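Local structure of shikimate kinase (Aquifex aeolicus, 2PT5) at residues 2-7 / 93-99; 60-64 / 85-90. The protein probably catalyses the ATP-dependent phosphorylation of the 3-hydroxyl group of shikimate, the fifth of seven steps leading to chorismate in aromatic amino acid biosynthesis. One frame throughout, in Å; residues are numbered along the deposited sequence.

Contact 1: residues 2-7 / 93-99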
loop_
_atom_site.group_PDB
_atom_site.type_symbol
_atom_site.label_atom_id
_atom_site.label_comp_id
_atom_site.label_asym_id
_atom_site.label_seq_id
_atom_site.Cartn_x
_atom_site.Cartn_y
_atom_site.Cartn_z
ATOM N N ARG A 2 -1.075 -12.646 -8.429
ATOM C CA ARG A 2 -0.443 -11.667 -7.556
ATOM C C ARG A 2 -1.368 -10.468 -7.449
ATOM O O ARG A 2 -1.795 -9.917 -8.461
ATOM C CB ARG A 2 0.909 -11.228 -8.129
ATOM C CG ARG A 2 1.850 -12.381 -8.432
ATOM C CD ARG A 2 3.240 -11.882 -8.760
ATOM N NE ARG A 2 4.133 -12.970 -9.145
ATOM C CZ ARG A 2 4.218 -13.477 -10.371
ATOM N NH1 ARG A 2 3.463 -12.995 -11.351
ATOM N NH2 ARG A 2 5.064 -14.463 -10.615
ATOM N N ILE A 3 -1.676 -10.069 -6.221
ATOM C CA ILE A 3 -2.563 -8.935 -5.992
ATOM C C ILE A 3 -1.861 -7.873 -5.156
ATOM O O ILE A 3 -1.437 -8.129 -4.026
ATOM C CB ILE A 3 -3.836 -9.382 -5.264
ATOM C CG1 ILE A 3 -4.587 -10.409 -6.118
ATOM C CG2 ILE A 3 -4.715 -8.176 -4.965
ATOM C CD1 ILE A 3 -5.683 -11.132 -5.349
ATOM N N TYR A 4 -1.744 -6.672 -5.704
ATOM C CA TYR A 4 -1.078 -5.602 -4.975
ATOM C C TYR A 4 -2.053 -4.574 -4.437
ATOM O O TYR A 4 -2.927 -4.100 -5.162
ATOM C CB TYR A 4 -0.054 -4.907 -5.874
ATOM C CG TYR A 4 0.984 -5.843 -6.448
ATOM C CD1 TYR A 4 0.786 -6.467 -7.679
ATOM C CD2 TYR A 4 2.167 -6.109 -5.754
ATOM C CE1 TYR A 4 1.748 -7.339 -8.210
ATOM C CE2 TYR A 4 3.133 -6.980 -6.272
ATOM C CZ TYR A 4 2.919 -7.590 -7.504
ATOM O OH TYR A 4 3.875 -8.446 -8.028
ATOM N N LEU A 5 -1.899 -4.226 -3.163
ATOM C CA LEU A 5 -2.770 -3.228 -2.551
ATOM C C LEU A 5 -1.978 -1.937 -2.392
ATOM O O LEU A 5 -0.886 -1.943 -1.844
ATOM C CB LEU A 5 -3.269 -3.705 -1.186
ATOM C CG LEU A 5 -4.030 -5.035 -1.140
ATOM C CD1 LEU A 5 -4.561 -5.244 0.270
ATOM C CD2 LEU A 5 -5.168 -5.043 -2.153
ATOM N N ILE A 6 -2.531 -0.832 -2.880
ATOM C CA ILE A 6 -1.845 0.447 -2.785
ATOM C C ILE A 6 -2.777 1.508 -2.227
ATOM O O ILE A 6 -4.000 1.371 -2.290
ATOM C CB ILE A 6 -1.309 0.892 -4.174
ATOM C CG1 ILE A 6 -2.464 1.307 -5.090
ATOM C CG2 ILE A 6 -0.556 -0.255 -4.824
ATOM C CD1 ILE A 6 -2.029 1.661 -6.515
ATOM N N GLY A 7 -2.194 2.564 -1.673
ATOM C CA GLY A 7 -2.987 3.638 -1.108
ATOM C C GLY A 7 -2.279 4.214 0.101
ATOM O O GLY A 7 -1.158 3.800 0.429
ATOM N N ARG A 93 3.086 -8.027 -13.162
ATOM C CA ARG A 93 3.081 -9.252 -12.378
ATOM C C ARG A 93 1.667 -9.641 -11.943
ATOM O O ARG A 93 1.377 -10.821 -11.748
ATOM C CB ARG A 93 3.993 -9.094 -11.155
ATOM C CG ARG A 93 5.456 -8.849 -11.508
ATOM C CD ARG A 93 6.016 -10.034 -12.286
ATOM N NE ARG A 93 7.113 -9.660 -13.177
ATOM C CZ ARG A 93 8.403 -9.818 -12.897
ATOM N NH1 ARG A 93 9.316 -9.444 -13.776
ATOM N NH2 ARG A 93 8.781 -10.363 -11.749
ATOM N N GLY A 94 0.784 -8.655 -11.801
ATOM C CA GLY A 94 -0.571 -8.964 -11.393
ATOM C C GLY A 94 -1.560 -7.812 -11.404
ATOM O O GLY A 94 -1.450 -6.876 -12.200
ATOM N N THR A 95 -2.539 -7.892 -10.507
ATOM C CA THR A 95 -3.577 -6.877 -10.395
ATOM C C THR A 95 -3.275 -5.920 -9.249
ATOM O O THR A 95 -3.000 -6.347 -8.119
ATOM C CB THR A 95 -4.954 -7.531 -10.155
ATOM O OG1 THR A 95 -5.225 -8.453 -11.214
ATOM C CG2 THR A 95 -6.060 -6.477 -10.109
ATOM N N THR A 96 -3.316 -4.626 -9.552
ATOM C CA THR A 96 -3.056 -3.592 -8.567
ATOM C C THR A 96 -4.409 -3.070 -8.120
ATOM O O THR A 96 -5.296 -2.839 -8.941
ATOM C CB THR A 96 -2.184 -2.453 -9.155
ATOM O OG1 THR A 96 -2.738 -1.997 -10.397
ATOM C CG2 THR A 96 -0.767 -2.951 -9.394
ATOM N N VAL A 97 -4.571 -2.923 -6.810
ATOM C CA VAL A 97 -5.831 -2.473 -6.228
ATOM C C VAL A 97 -5.639 -1.249 -5.349
ATOM O O VAL A 97 -4.908 -1.291 -4.354
ATOM C CB VAL A 97 -6.480 -3.579 -5.358
ATOM C CG1 VAL A 97 -7.850 -3.133 -4.892
ATOM C CG2 VAL A 97 -6.579 -4.880 -6.147
ATOM N N PHE A 98 -6.322 -0.169 -5.706
ATOM C CA PHE A 98 -6.227 1.067 -4.948
ATOM C C PHE A 98 -7.398 1.178 -3.986
ATOM O O PHE A 98 -8.554 1.249 -4.397
ATOM C CB PHE A 98 -6.189 2.276 -5.909
ATOM C CG PHE A 98 -6.292 3.628 -5.225
ATOM C CD1 PHE A 98 -5.753 3.843 -3.956
ATOM C CD2 PHE A 98 -6.903 4.701 -5.880
ATOM C CE1 PHE A 98 -5.820 5.100 -3.350
ATOM C CE2 PHE A 98 -6.976 5.969 -5.284
ATOM C CZ PHE A 98 -6.433 6.170 -4.018
ATOM N N ILE A 99 -7.088 1.156 -2.697
ATOM C CA ILE A 99 -8.107 1.293 -1.667
ATOM C C ILE A 99 -8.121 2.788 -1.376
ATOM O O ILE A 99 -7.274 3.318 -0.651
ATOM C CB ILE A 99 -7.731 0.489 -0.422
ATOM C CG1 ILE A 99 -7.624 -0.993 -0.797
ATOM C CG2 ILE A 99 -8.768 0.705 0.660
ATOM C CD1 ILE A 99 -7.046 -1.882 0.306
#

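Contact 2: residues 60-64 / 85-90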
loop_
_atom_site.group_PDB
_atom_site.type_symbol
_atom_site.label_atom_id
_atom_site.label_comp_id
_atom_site.label_asym_id
_atom_site.label_seq_id
_atom_site.Cartn_x
_atom_site.Cartn_y
_atom_site.Cartn_z
ATOM N N PHE A 60 11.737 -1.449 -2.785
ATOM C CA PHE A 60 11.447 -1.878 -4.143
ATOM C C PHE A 60 12.061 -3.267 -4.340
ATOM O O PHE A 60 11.459 -4.142 -4.965
ATOM C CB PHE A 60 12.009 -0.891 -5.165
ATOM C CG PHE A 60 11.459 -1.081 -6.550
ATOM C CD1 PHE A 60 10.455 -2.015 -6.797
ATOM C CD2 PHE A 60 11.944 -0.329 -7.610
ATOM C CE1 PHE A 60 9.947 -2.201 -8.073
ATOM C CE2 PHE A 60 11.440 -0.508 -8.895
ATOM C CZ PHE A 60 10.439 -1.448 -9.124
ATOM N N GLU A 61 13.253 -3.472 -3.787
ATOM C CA GLU A 61 13.922 -4.766 -3.880
ATOM C C GLU A 61 13.045 -5.816 -3.214
ATOM O O GLU A 61 12.826 -6.904 -3.758
ATOM C CB GLU A 61 15.276 -4.734 -3.164
ATOM C CG GLU A 61 15.878 -6.126 -2.945
ATOM C CD GLU A 61 17.096 -6.127 -2.029
ATOM O OE1 GLU A 61 17.564 -7.231 -1.673
ATOM O OE2 GLU A 61 17.584 -5.033 -1.667
ATOM N N VAL A 62 12.550 -5.479 -2.027
ATOM C CA VAL A 62 11.704 -6.386 -1.271
ATOM C C VAL A 62 10.435 -6.706 -2.053
ATOM O O VAL A 62 9.942 -7.836 -2.016
ATOM C CB VAL A 62 11.331 -5.779 0.101
ATOM C CG1 VAL A 62 10.370 -6.686 0.829
ATOM C CG2 VAL A 62 12.593 -5.571 0.934
ATOM N N LEU A 63 9.912 -5.707 -2.759
ATOM C CA LEU A 63 8.705 -5.896 -3.543
ATOM C C LEU A 63 8.952 -6.955 -4.601
ATOM O O LEU A 63 8.159 -7.890 -4.751
ATOM C CB LEU A 63 8.292 -4.589 -4.220
ATOM C CG LEU A 63 7.106 -4.695 -5.177
ATOM C CD1 LEU A 63 5.862 -5.131 -4.404
ATOM C CD2 LEU A 63 6.875 -3.338 -5.863
ATOM N N LYS A 64 10.052 -6.805 -5.337
ATOM C CA LYS A 64 10.395 -7.759 -6.383
ATOM C C LYS A 64 10.585 -9.172 -5.829
ATOM O O LYS A 64 10.036 -10.128 -6.372
ATOM C CB LYS A 64 11.664 -7.327 -7.123
ATOM C CG LYS A 64 11.565 -5.997 -7.847
ATOM C CD LYS A 64 12.485 -6.005 -9.063
ATOM C CE LYS A 64 12.967 -4.611 -9.434
ATOM N NZ LYS A 64 13.877 -4.055 -8.390
ATOM N N GLU A 85 7.433 3.592 -11.152
ATOM C CA GLU A 85 8.237 2.487 -11.647
ATOM C C GLU A 85 7.737 1.218 -10.953
ATOM O O GLU A 85 7.390 0.229 -11.603
ATOM C CB GLU A 85 9.714 2.709 -11.328
ATOM C CG GLU A 85 10.652 1.816 -12.123
ATOM C CD GLU A 85 12.113 2.165 -11.903
ATOM O OE1 GLU A 85 12.710 1.673 -10.920
ATOM O OE2 GLU A 85 12.662 2.945 -12.709
ATOM N N ALA A 86 7.701 1.258 -9.625
ATOM C CA ALA A 86 7.239 0.124 -8.838
ATOM C C ALA A 86 5.812 -0.240 -9.224
ATOM O O ALA A 86 5.446 -1.416 -9.233
ATOM C CB ALA A 86 7.314 0.452 -7.349
ATOM N N LEU A 87 5.005 0.763 -9.550
ATOM C CA LEU A 87 3.622 0.506 -9.928
ATOM C C LEU A 87 3.563 -0.218 -11.271
ATOM O O LEU A 87 2.772 -1.147 -11.446
ATOM C CB LEU A 87 2.828 1.818 -9.980
ATOM C CG LEU A 87 1.306 1.748 -10.182
ATOM C CD1 LEU A 87 0.651 0.818 -9.157
ATOM C CD2 LEU A 87 0.733 3.147 -10.059
ATOM N N ASN A 88 4.400 0.199 -12.220
ATOM C CA ASN A 88 4.415 -0.451 -13.526
ATOM C C ASN A 88 4.947 -1.869 -13.391
ATOM O O ASN A 88 4.509 -2.775 -14.100
ATOM C CB ASN A 88 5.252 0.348 -14.521
ATOM C CG ASN A 88 4.496 1.532 -15.079
ATOM O OD1 ASN A 88 3.369 1.387 -15.558
ATOM N ND2 ASN A 88 5.106 2.710 -15.024
ATOM N N PHE A 89 5.887 -2.066 -12.470
ATOM C CA PHE A 89 6.416 -3.402 -12.225
ATOM C C PHE A 89 5.247 -4.261 -11.728
ATOM O O PHE A 89 5.024 -5.369 -12.208
ATOM C CB PHE A 89 7.507 -3.366 -11.153
ATOM C CG PHE A 89 7.967 -4.731 -10.706
ATOM C CD1 PHE A 89 9.013 -5.380 -11.356
ATOM C CD2 PHE A 89 7.343 -5.374 -9.641
ATOM C CE1 PHE A 89 9.434 -6.648 -10.950
ATOM C CE2 PHE A 89 7.757 -6.646 -9.226
ATOM C CZ PHE A 89 8.804 -7.281 -9.883
HETATM N N MSE A 90 4.488 -3.733 -10.770
HETATM C CA MSE A 90 3.358 -4.467 -10.207
HETATM C C MSE A 90 2.350 -4.932 -11.252
HETATM O O MSE A 90 1.887 -6.068 -11.201
HETATM C CB MSE A 90 2.656 -3.619 -9.146
HETATM C CG MSE A 90 3.402 -3.564 -7.812
HETATM SE SE MSE A 90 2.504 -2.415 -6.548
HETATM C CE MSE A 90 3.896 -1.075 -6.274
#

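Contact 1: residues 2-7 / 93-99
Leu-5 and Val-97 lie side by side on one face of the central parallel sheet of this P-loop kinase, with Leu-5 CD2 3.8 Å from Val-97 CB. Ile-3 CG2 adds a second contact to Val-97, at its CG2, and the Leu-5 and Ile-99 side chains meet where their CD1 methyls approach. Leu-161 and Ile-157 of helix 150-162 cover this face. On the other face Ile-6 CG1 packs 3.9 Å from Phe-98 CB. Strand 2-6 runs parallel to strand 95-99, and the backbone hydrogen bonds run from Arg-2, Tyr-4 and Ile-6 to Thr-95, Val-97 and Ile-99. At the C-terminal end, Gly-7 has backbone angles and close neighbours that leave no place for a CB; it probably begins the P-loop, and its O accepts a hydrogen bond from Lys-13 NZ. At the polar end Tyr-4 OH, hydrogen-bonded to Ser-67 OG, rests 3.2 Å from Arg-93 CB. The extended Arg-2 chain runs beside Arg-93, its NE hydrogen-bonded to Lys-69 O, while Arg-93 CD lies over one face of the Arg-2 guanidinium, toward its rim. Arg-2 NH1 donates in its own plane to a lone pair of Arg-93 O, 3.0 Å away.

Contact 2: residues 60-64 / 85-90
Phe-60 and Phe-89 both hold CG anti to the backbone N (chi1 -165° and 172°), which carries their rings into the groove between two parallel helices. There they form an offset edge-to-face pair: the edge of Phe-60 is directed toward the face of Phe-89, with centroids 5.9 Å apart and planes at 87°. The Phe-60 ring is sandwiched. Ala-86 CB sits over one face, 4.0 Å from the centroid, and Lys-64 NZ lies above the centre of the opposite face, brought back over the ring by the bend at the end of its chain. In the plane of the same ring, Glu-85 OE1 approaches Phe-60 CE2 at 3.2 Å, so a carboxylate oxygen faces the slightly positive rim of the aromatic ring. Lys-64 CG covers a face of Phe-89 in a CH-pi contact, and Lys-64 CD reaches Phe-89 CE1 at 3.6 Å. One lysine thus meets both rings, with its methylenes on Phe-89 and its amine over Phe-60. Deeper down the character becomes purely apolar. Leu-63 CD2 meets the CE methyl of selenomethionine Met-90 at 3.8 Å, the two side chains crossing at about a right angle, and also borders Ala-86 CB. The axes of segments 60-64 and 85-90 lie 11.1 Å apart, a distance bridged chiefly by the two phenylalanines. Helices 52-66 and 84-91 cover one face of the sheet of the P-loop kinase fold, with Leu-63 and Met-90 set on Tyr-4 of strand 2-6, Met-90 reaching Thr-96 of strand 95-100, and Val-62 turned to helix 31-39.

From the N terminus the chain first lays down strand 2-6, then passes through the P-loop into helix 13-24 and on to helix 52-66. After strand 72-75 it reaches helix 84-91, where contact 2 closes a loop of 20 intervening residues. Strand 95-100 follows directly, and its pairing with strand 2-6 in contact 1 closes a far longer loop of 85 residues, inside which contact 2 is nested. The two touch as well: helix 84-91 lies against both strands of contact 1, with Leu-87 CD1 3.9 Å from Ile-6 CD1. Contact 1 thus joins two adjacent strands within the sheet, and contact 2 joins two helices that cover one of its faces.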